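Local coordinates for acetyltransferase PA1377 (Pseudomonas aeruginosa, PDB 2VI7), which probably transfers an acetyl group from acetyl-CoA to an amine of a still unidentified substrate, as other GNAT-family N-acetyltransferases do, at residues A[69-73]-A[92-97]. Residue numbers count along the deposited sequence, not the author numbering.
Sequences VIGSA and GVAVAW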
loop_
_atom_site.group_PDB
_atom_site.type_symbol
_atom_site.label_atom_id
_atom_site.label_comp_id
_atom_site.label_asym_id
_atom_site.label_seq_id
_atom_site.Cartn_x
_atom_site.Cartn_y
_atom_site.Cartn_z
ATOM N N VAL A 69 17.574 16.481 -14.724
ATOM C CA VAL A 69 16.374 16.021 -14.030
ATOM C C VAL A 69 16.187 16.848 -12.763
ATOM O O VAL A 69 16.934 16.683 -11.798
ATOM C CB VAL A 69 16.477 14.532 -13.638
ATOM C CG1 VAL A 69 15.329 14.155 -12.715
ATOM C CG2 VAL A 69 16.450 13.660 -14.887
ATOM N N ILE A 70 15.193 17.733 -12.767
ATOM C CA ILE A 70 14.927 18.592 -11.621
ATOM C C ILE A 70 13.680 18.175 -10.854
ATOM O O ILE A 70 13.287 18.832 -9.881
ATOM C CB ILE A 70 14.747 20.059 -12.056
ATOM C CG1 ILE A 70 13.577 20.166 -13.037
ATOM C CG2 ILE A 70 16.028 20.574 -12.689
ATOM C CD1 ILE A 70 13.247 21.581 -13.465
ATOM N N GLY A 71 13.054 17.089 -11.292
ATOM C CA GLY A 71 11.855 16.633 -10.620
ATOM C C GLY A 71 11.305 15.333 -11.158
ATOM O O GLY A 71 11.627 14.915 -12.264
ATOM N N SER A 72 10.456 14.691 -10.372
ATOM C CA SER A 72 9.882 13.430 -10.791
ATOM C C SER A 72 8.621 13.099 -10.008
ATOM O O SER A 72 8.412 13.611 -8.908
ATOM C CB SER A 72 10.911 12.325 -10.606
ATOM O OG SER A 72 10.394 11.098 -11.058
ATOM N N ALA A 73 7.780 12.249 -10.591
ATOM C CA ALA A 73 6.527 11.819 -9.968
ATOM C C ALA A 73 6.001 10.616 -10.743
ATOM O O ALA A 73 6.263 10.479 -11.932
ATOM C CB ALA A 73 5.502 12.954 -9.987
ATOM N N GLY A 92 4.027 11.358 -3.401
ATOM C CA GLY A 92 3.835 12.448 -4.332
ATOM C C GLY A 92 4.987 12.895 -5.206
ATOM O O GLY A 92 5.794 12.112 -5.706
ATOM N N VAL A 93 5.039 14.208 -5.365
ATOM C CA VAL A 93 5.994 14.909 -6.196
ATOM C C VAL A 93 7.378 15.123 -5.533
ATOM O O VAL A 93 7.473 15.638 -4.414
ATOM C CB VAL A 93 5.315 16.254 -6.611
ATOM C CG1 VAL A 93 6.021 17.428 -6.027
ATOM C CG2 VAL A 93 5.226 16.367 -8.091
ATOM N N ALA A 94 8.443 14.706 -6.222
ATOM C CA ALA A 94 9.825 14.850 -5.737
ATOM C C ALA A 94 10.463 15.986 -6.523
ATOM O O ALA A 94 10.856 15.796 -7.674
ATOM C CB ALA A 94 10.596 13.569 -5.968
ATOM N N VAL A 95 10.583 17.157 -5.898
ATOM C CA VAL A 95 11.130 18.320 -6.587
ATOM C C VAL A 95 12.374 18.965 -5.975
ATOM O O VAL A 95 12.469 19.151 -4.754
ATOM C CB VAL A 95 10.039 19.404 -6.733
ATOM C CG1 VAL A 95 10.554 20.563 -7.564
ATOM C CG2 VAL A 95 8.812 18.809 -7.380
ATOM N N ALA A 96 13.311 19.315 -6.858
ATOM C CA ALA A 96 14.561 19.967 -6.474
ATOM C C ALA A 96 14.251 21.418 -6.125
ATOM O O ALA A 96 14.568 21.888 -5.026
ATOM C CB ALA A 96 15.561 19.918 -7.624
ATOM N N TRP A 97 13.616 22.112 -7.071
ATOM C CA TRP A 97 13.241 23.517 -6.900
ATOM C C TRP A 97 11.838 23.661 -6.312
ATOM O O TRP A 97 10.834 23.399 -6.986
ATOM C CB TRP A 97 13.285 24.258 -8.239
ATOM C CG TRP A 97 14.560 24.076 -8.983
ATOM C CD1 TRP A 97 15.766 23.678 -8.466
ATOM C CD2 TRP A 97 14.779 24.329 -10.373
ATOM N NE1 TRP A 97 16.725 23.669 -9.451
ATOM C CE2 TRP A 97 16.150 24.066 -10.633
ATOM C CE3 TRP A 97 13.952 24.760 -11.428
ATOM C CZ2 TRP A 97 16.718 24.217 -11.906
ATOM C CZ3 TRP A 97 14.514 24.912 -12.697
ATOM C CH2 TRP A 97 15.890 24.640 -12.923
#
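The antiparallel hairpin of strands 68-77 and 86-95, in the interior of the GNAT sheet, illustrates how main-chain pairing continues as a strand gives way to a loop, here the one before helix 102-117. In GNAT enzymes this strand leads into the loop and helix that bind the pyrophosphate of acetyl-CoA, probably so here; a sulfate about 5 Å from the Val95 side chain, though probably from the crystallisation liquor, is consistent with an anion pocket. The touching parts, 70-73 and 92-97, run nearly antiparallel, 169° apart end to end. At the pair Ser72-Ala94 two hydrogen bonds form, from Ser72 N to Ala94 O and from Ala94 N to Ser72 O, both 2.9 Å. Gly71 and Val95 make the adjoining non-hydrogen-bonded pair, their CA atoms 4.4 Å apart. A third bond, Ala96 N to Ile70 O at 3.1 Å, carries the ladder past the strand end. Two successive residues, Ile70 and Gly71, are matched to the single residue Ala63 of strand 58-65, so strand 68-77 carries a classic beta bulge. Ile70 CD1 sits over one face of Trp97, 4.0 Å from the centroid of its six-membered ring, a CH-pi contact. Ala73 CB touches Val93 CG2 at 3.9 Å. Ser72 and Ala94 point to the opposite face, against helix 18-25, with Ser72 OG bonded to Leu61 O. Main-chain hydrogen bonds thus set the register, while side chains meet across the segments through apolar and CH-pi contacts.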